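Local atomic coordinates of cobalamin (Vitamin B12) biosynthesis CbiX protein (Marinobacter aquaeolei, PDB entry 3LYH), a protein that probably acts as a metal-binding lyase of the CbiX chelatase family, which is associated with cobalt insertion during cobalamin (vitamin B12) biosynthesis. Residues Arg56-Gln60 with Gly61-Phe65; Ile86-Leu89 with Glu90-Gly94. All coordinates share one frame; numbering follows the deposited sequence.

Contact 1 (Arg56-Gln60 with Gly61-Phe65); sequences RAKGQ and GVEQF
Ala57 presents its methyl obliquely to the Phe65 ring, with CB 3.4 Å from Phe65 CE2. Val62 supplies the other apolar piece: its CG1 stands 4.1 Å above the plane of the Phe65 ring, offset toward the rim, while Val62 CB packs 3.7 Å from Ala57 CB. On the outer side, Lys58 and Glu63 cross obliquely. The Lys58 chain bends at chi2 (50°) and again at its last torsion, which lays CD and CE against the Glu63 carboxylate and leaves NZ 3.2 Å from Glu63 OE1, a salt bridge whose hydrogen bond is weak. The ammonium also lies against the carbonyl oxygen of His93, modelled too close for the details of that bond to be trusted. The backbone beneath forms a Schellman motif: Val62 N donates to Ala57 O at 2.8 Å (161° at the hydrogen), and Gly61 N to Lys58 O at 2.9 Å. Gly61 turns the chain with phi 89°, where a side chain would strike the Gln60 carbonyl. Val62 O, buried, meets Lys58 CA at 3.4 Å in a CA-H...O contact. The turn thus ends helix 50-59 and leads into strand 64-69, where Phe65 touches Gln7 of strand 6-12 on one neighbouring strand and Ile97 of strand 96-99 on the other.

Contact 2 (Ile86-Leu89 with Glu90-Gly94); sequences IERL and EAEHG
The Arg88 guanidinium turns its edge to Glu92, whose OE1 lies only 4° out of the guanidinium plane, although the carboxylate plane is rotated 54° from it. This i to i+4 salt bridge lies in the last turns of alpha-helix 78-93. Two of its nitrogens grip one oxygen side-on: Arg88 NE reaches Glu92 OE1 at 3.1 Å and Arg88 NH2 reaches it at 2.9 Å, while NH2 also pairs with Asp51. The His93 ring has Glu92 CG over one face, 4.1 Å above the plane, and Leu89 O at its edge; its NE2 is hydrogen-bonded to Asp51. With CG beside the backbone N (chi1 -70°), Glu90 runs extended past Ile86, and its CD comes 4.0 Å from Ile86 CG2. Glu87 and Glu90 cross steeply, their OE1 atoms 3.9 Å apart, and two waters donate to both carboxylates, one of them only weakly to Glu87 OE2, and are well placed to ease the like charges. Because Glu90 OE2 also accepts from the backbone N of Ile97, an alanine here would probably leave that amide without its mate and the two waters without one of their acceptors. At the helix end, His93 N donates to Leu89 O at 2.8 Å.

Both contacts are local and partly buried, each closing a helix end on the same side of the chain's centre, with centres about 12 Å apart. In contact 1 the buried residues are Ala57, Val62 and Phe65, where a helix gives way to a strand of the parallel sheet. In contact 2 they are Ile86 and Leu89, on the helix face turned to strand 96-99 and helix 50-59, whereas charged groups and water occupy its exposed side. Strand 64-69, helix 78-93 and strand 96-99 make a beta-alpha-beta unit: contact 1 leads into its first strand and contact 2 closes its helix just before the second. Contact 1 relies on a glycine turn and apolar packing, contact 2 on paired charges along one helix.

Contact 1 (Arg56-Gln60 with Gly61-Phe65)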
ATOM      1  N   ARG B  56     -17.351 -16.881  10.476  1.00 25.34           N
ATOM      2  CA  ARG B  56     -16.436 -17.700  11.263  1.00 26.41           C
ATOM      3  C   ARG B  56     -16.153 -17.170  12.678  1.00 25.49           C
ATOM      4  O   ARG B  56     -16.083 -17.953  13.633  1.00 27.64           O
ATOM      5  CB  ARG B  56     -15.080 -17.851  10.522  1.00 28.26           C
ATOM      6  CG  ARG B  56     -15.003 -18.966   9.493  1.00 31.38           C
ATOM      7  CD  ARG B  56     -13.555 -19.492   9.384  1.00 39.70           C
ATOM      8  NE  ARG B  56     -13.294 -20.130   8.092  1.00 42.12           N
ATOM      9  CZ  ARG B  56     -12.587 -19.610   7.081  1.00 52.98           C
ATOM     10  NH1 ARG B  56     -11.995 -18.412   7.162  1.00 51.54           N
ATOM     11  NH2 ARG B  56     -12.461 -20.314   5.952  1.00 55.33           N
ATOM     12  N   ALA B  57     -15.930 -15.868  12.809  1.00 20.37           N
ATOM     13  CA  ALA B  57     -15.665 -15.266  14.105  1.00 20.19           C
ATOM     14  C   ALA B  57     -16.951 -15.364  14.951  1.00 22.47           C
ATOM     15  O   ALA B  57     -16.887 -15.655  16.144  1.00 22.90           O
ATOM     16  CB  ALA B  57     -15.207 -13.820  13.939  1.00 19.10           C
ATOM     17  N   LYS B  58     -18.093 -15.146  14.286  1.00 24.50           N
ATOM     18  CA  LYS B  58     -19.437 -15.214  14.879  1.00 26.06           C
ATOM     19  C   LYS B  58     -19.797 -16.620  15.334  1.00 28.62           C
ATOM     20  O   LYS B  58     -20.274 -16.804  16.458  1.00 26.61           O
ATOM     21  CB  LYS B  58     -20.478 -14.696  13.870  1.00 26.27           C
ATOM     22  CG  LYS B  58     -21.939 -14.662  14.335  1.00 31.71           C
ATOM     23  CD  LYS B  58     -22.111 -13.977  15.685  1.00 35.09           C
ATOM     24  CE  LYS B  58     -23.558 -14.039  16.155  1.00 37.37           C
ATOM     25  NZ  LYS B  58     -24.303 -12.897  15.601  1.00 25.06           N
ATOM     26  N   GLY B  59     -19.555 -17.612  14.474  1.00 31.70           N
ATOM     27  CA  GLY B  59     -19.640 -19.027  14.866  1.00 31.32           C
ATOM     28  C   GLY B  59     -18.779 -19.423  16.074  1.00 32.74           C
ATOM     29  O   GLY B  59     -19.076 -20.425  16.744  1.00 35.73           O
ATOM     30  N   GLN B  60     -17.725 -18.655  16.357  1.00 31.68           N
ATOM     31  CA  GLN B  60     -16.893 -18.797  17.568  1.00 32.79           C
ATOM     32  C   GLN B  60     -17.199 -17.782  18.682  1.00 32.91           C
ATOM     33  O   GLN B  60     -16.385 -17.622  19.604  1.00 34.63           O
ATOM     34  CB  GLN B  60     -15.417 -18.655  17.191  1.00 33.89           C
ATOM     35  CG  GLN B  60     -14.947 -19.636  16.095  1.00 41.47           C
ATOM     36  CD  GLN B  60     -14.468 -20.961  16.651  1.00 46.63           C
ATOM     37  OE1 GLN B  60     -15.163 -21.977  16.565  1.00 54.84           O
ATOM     38  NE2 GLN B  60     -13.274 -20.955  17.233  1.00 54.25           N
ATOM     39  N   GLY B  61     -18.333 -17.074  18.592  1.00 31.12           N
ATOM     40  CA  GLY B  61     -18.749 -16.129  19.647  1.00 30.56           C
ATOM     41  C   GLY B  61     -18.287 -14.676  19.588  1.00 29.52           C
ATOM     42  O   GLY B  61     -18.560 -13.905  20.520  1.00 30.33           O
ATOM     43  N   VAL B  62     -17.582 -14.285  18.519  1.00 26.64           N
ATOM     44  CA  VAL B  62     -17.115 -12.913  18.386  1.00 22.01           C
ATOM     45  C   VAL B  62     -18.232 -12.067  17.811  1.00 19.89           C
ATOM     46  O   VAL B  62     -18.862 -12.433  16.817  1.00 20.96           O
ATOM     47  CB  VAL B  62     -15.863 -12.783  17.476  1.00 23.24           C
ATOM     48  CG1 VAL B  62     -15.452 -11.328  17.357  1.00 26.25           C
ATOM     49  CG2 VAL B  62     -14.721 -13.630  18.032  1.00 25.98           C
ATOM     50  N   GLU B  63     -18.484 -10.948  18.474  1.00 18.18           N
ATOM     51  CA  GLU B  63     -19.543 -10.047  18.087  1.00 17.62           C
ATOM     52  C   GLU B  63     -19.051  -8.652  17.670  1.00 17.74           C
ATOM     53  O   GLU B  63     -19.859  -7.924  17.106  1.00 18.86           O
ATOM     54  CB  GLU B  63     -20.564  -9.920  19.230  1.00 21.98           C
ATOM     55  CG  GLU B  63     -21.061 -11.272  19.757  1.00 28.00           C
ATOM     56  CD  GLU B  63     -21.852 -12.099  18.731  1.00 37.89           C
ATOM     57  OE1 GLU B  63     -22.410 -11.531  17.769  1.00 47.26           O
ATOM     58  OE2 GLU B  63     -21.939 -13.337  18.913  1.00 50.06           O
ATOM     59  N   GLN B  64     -17.786  -8.305  17.979  1.00 15.79           N
ATOM     60  CA  GLN B  64     -17.227  -6.951  17.782  1.00 15.82           C
ATOM     61  C   GLN B  64     -16.047  -7.085  16.817  1.00 14.08           C
ATOM     62  O   GLN B  64     -15.163  -7.939  17.006  1.00 14.78           O
ATOM     63  CB  GLN B  64     -16.724  -6.342  19.095  1.00 16.17           C
ATOM     64  CG  GLN B  64     -17.815  -6.095  20.159  1.00 22.96           C
ATOM     65  CD  GLN B  64     -18.721  -4.929  19.839  1.00 33.60           C
ATOM     66  OE1 GLN B  64     -18.337  -4.005  19.111  1.00 36.46           O
ATOM     67  NE2 GLN B  64     -19.940  -4.958  20.395  1.00 36.34           N
ATOM     68  N   PHE B  65     -16.067  -6.262  15.768  1.00 14.97           N
ATOM     69  CA  PHE B  65     -15.085  -6.312  14.698  1.00 13.15           C
ATOM     70  C   PHE B  65     -14.563  -4.921  14.417  1.00 14.57           C
ATOM     71  O   PHE B  65     -15.280  -3.947  14.625  1.00 14.26           O
ATOM     72  CB  PHE B  65     -15.725  -6.854  13.401  1.00 13.87           C
ATOM     73  CG  PHE B  65     -16.235  -8.257  13.526  1.00 10.86           C
ATOM     74  CD1 PHE B  65     -17.461  -8.507  14.150  1.00 14.69           C
ATOM     75  CD2 PHE B  65     -15.560  -9.329  12.950  1.00 11.80           C
ATOM     76  CE1 PHE B  65     -17.940  -9.829  14.288  1.00 17.55           C
ATOM     77  CE2 PHE B  65     -16.020 -10.627  13.057  1.00 12.49           C
ATOM     78  CZ  PHE B  65     -17.232 -10.891  13.719  1.00 15.34           C
TER

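Contact 2 (Ile86-Leu89 with Glu90-Gly94)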
ATOM      1  N   ILE B  86     -20.472  -3.386   5.159  1.00 18.13           N
ATOM      2  CA  ILE B  86     -20.491  -3.414   6.626  1.00 17.51           C
ATOM      3  C   ILE B  86     -21.916  -3.320   7.190  1.00 20.79           C
ATOM      4  O   ILE B  86     -22.298  -4.147   8.032  1.00 19.72           O
ATOM      5  CB  ILE B  86     -19.535  -2.337   7.207  1.00 18.08           C
ATOM      6  CG1 ILE B  86     -18.092  -2.739   6.939  1.00 24.33           C
ATOM      7  CG2 ILE B  86     -19.783  -2.138   8.695  1.00 19.01           C
ATOM      8  CD1 ILE B  86     -17.045  -1.701   7.403  1.00 20.22           C
ATOM      9  N   GLU B  87     -22.746  -2.414   6.672  1.00 16.65           N
ATOM     10  CA  GLU B  87     -24.131  -2.339   7.108  1.00 19.18           C
ATOM     11  C   GLU B  87     -24.870  -3.650   6.852  1.00 18.54           C
ATOM     12  O   GLU B  87     -25.594  -4.111   7.711  1.00 19.37           O
ATOM     13  CB  GLU B  87     -24.864  -1.150   6.469  1.00 21.51           C
ATOM     14  CG  GLU B  87     -26.351  -0.982   6.862  1.00 22.26           C
ATOM     15  CD  GLU B  87     -26.574  -0.613   8.375  1.00 26.36           C
ATOM     16  OE1 GLU B  87     -25.832   0.246   8.971  1.00 18.79           O
ATOM     17  OE2 GLU B  87     -27.530  -1.198   8.948  1.00 22.70           O
ATOM     18  N   ARG B  88     -24.654  -4.264   5.692  1.00 20.16           N
ATOM     19  CA  ARG B  88     -25.323  -5.522   5.336  1.00 24.23           C
ATOM     20  C   ARG B  88     -24.859  -6.662   6.251  1.00 22.64           C
ATOM     21  O   ARG B  88     -25.670  -7.471   6.711  1.00 24.61           O
ATOM     22  CB  ARG B  88     -25.036  -5.889   3.879  1.00 25.48           C
ATOM     23  CG  ARG B  88     -26.092  -6.772   3.246  1.00 38.71           C
ATOM     24  CD  ARG B  88     -25.516  -7.657   2.148  1.00 48.30           C
ATOM     25  NE  ARG B  88     -24.794  -8.777   2.754  1.00 57.36           N
ATOM     26  CZ  ARG B  88     -23.471  -8.971   2.758  1.00 58.05           C
ATOM     27  NH1 ARG B  88     -22.614  -8.141   2.146  1.00 58.76           N
ATOM     28  NH2 ARG B  88     -22.995 -10.038   3.389  1.00 60.53           N
ATOM     29  N   LEU B  89     -23.554  -6.725   6.503  1.00 21.96           N
ATOM     30  CA  LEU B  89     -22.996  -7.806   7.345  1.00 22.18           C
ATOM     31  C   LEU B  89     -23.469  -7.696   8.782  1.00 20.20           C
ATOM     32  O   LEU B  89     -23.732  -8.720   9.439  1.00 21.40           O
ATOM     33  CB  LEU B  89     -21.475  -7.774   7.339  1.00 22.18           C
ATOM     34  CG  LEU B  89     -20.766  -8.070   6.019  1.00 29.85           C
ATOM     35  CD1 LEU B  89     -19.370  -7.509   6.019  1.00 33.99           C
ATOM     36  CD2 LEU B  89     -20.761  -9.562   5.817  1.00 31.44           C
ATOM     37  N   GLU B  90     -23.509  -6.470   9.286  1.00 21.57           N
ATOM     38  CA  GLU B  90     -24.006  -6.184  10.621  1.00 22.02           C
ATOM     39  C   GLU B  90     -25.443  -6.631  10.787  1.00 24.99           C
ATOM     40  O   GLU B  90     -25.787  -7.179  11.813  1.00 26.91           O
ATOM     41  CB  GLU B  90     -23.909  -4.698  10.961  1.00 23.05           C
ATOM     42  CG  GLU B  90     -22.482  -4.165  11.160  1.00 21.32           C
ATOM     43  CD  GLU B  90     -22.462  -2.719  11.564  1.00 23.95           C
ATOM     44  OE1 GLU B  90     -23.180  -1.910  10.937  1.00 37.58           O
ATOM     45  OE2 GLU B  90     -21.743  -2.367  12.509  1.00 20.83           O
ATOM     46  N   ALA B  91     -26.284  -6.383   9.788  1.00 23.66           N
ATOM     47  CA  ALA B  91     -27.701  -6.825   9.852  1.00 26.70           C
ATOM     48  C   ALA B  91     -27.861  -8.331   9.663  1.00 26.76           C
ATOM     49  O   ALA B  91     -28.580  -8.982  10.401  1.00 28.22           O
ATOM     50  CB  ALA B  91     -28.524  -6.067   8.825  1.00 28.18           C
ATOM     51  N   GLU B  92     -27.190  -8.879   8.662  1.00 28.22           N
ATOM     52  CA  GLU B  92     -27.220 -10.310   8.373  1.00 27.38           C
ATOM     53  C   GLU B  92     -26.670 -11.149   9.534  1.00 27.54           C
ATOM     54  O   GLU B  92     -27.202 -12.214   9.813  1.00 26.14           O
ATOM     55  CB  GLU B  92     -26.463 -10.583   7.069  1.00 29.42           C
ATOM     56  CG  GLU B  92     -26.423 -12.015   6.586  1.00 38.37           C
ATOM     57  CD  GLU B  92     -25.613 -12.176   5.286  1.00 49.23           C
ATOM     58  OE1 GLU B  92     -25.402 -11.166   4.561  1.00 57.59           O
ATOM     59  OE2 GLU B  92     -25.192 -13.321   4.991  1.00 54.15           O
ATOM     60  N   HIS B  93     -25.629 -10.666  10.224  1.00 26.46           N
ATOM     61  CA  HIS B  93     -25.016 -11.455  11.296  1.00 25.84           C
ATOM     62  C   HIS B  93     -25.277 -10.938  12.712  1.00 23.16           C
ATOM     63  O   HIS B  93     -24.868 -11.596  13.656  1.00 27.63           O
ATOM     64  CB  HIS B  93     -23.510 -11.621  11.028  1.00 27.02           C
ATOM     65  CG  HIS B  93     -23.211 -12.327   9.742  1.00 30.50           C
ATOM     66  ND1 HIS B  93     -23.477 -13.667   9.550  1.00 27.88           N
ATOM     67  CD2 HIS B  93     -22.681 -11.879   8.576  1.00 27.30           C
ATOM     68  CE1 HIS B  93     -23.118 -14.014   8.327  1.00 33.47           C
ATOM     69  NE2 HIS B  93     -22.632 -12.949   7.715  1.00 28.12           N
ATOM     70  N   GLY B  94     -25.957  -9.805  12.881  1.00 20.53           N
ATOM     71  CA  GLY B  94     -26.153  -9.207  14.212  1.00 19.69           C
ATOM     72  C   GLY B  94     -24.851  -8.909  14.976  1.00 20.35           C
ATOM     73  O   GLY B  94     -24.679  -9.275  16.151  1.00 20.04           O
TER
HETATM   74  O   HOH W   1     -23.188   0.232   9.418  1.00 19.46           O
HETATM   75  O   HOH W   2     -26.033  -1.681  11.300  1.00 44.61           O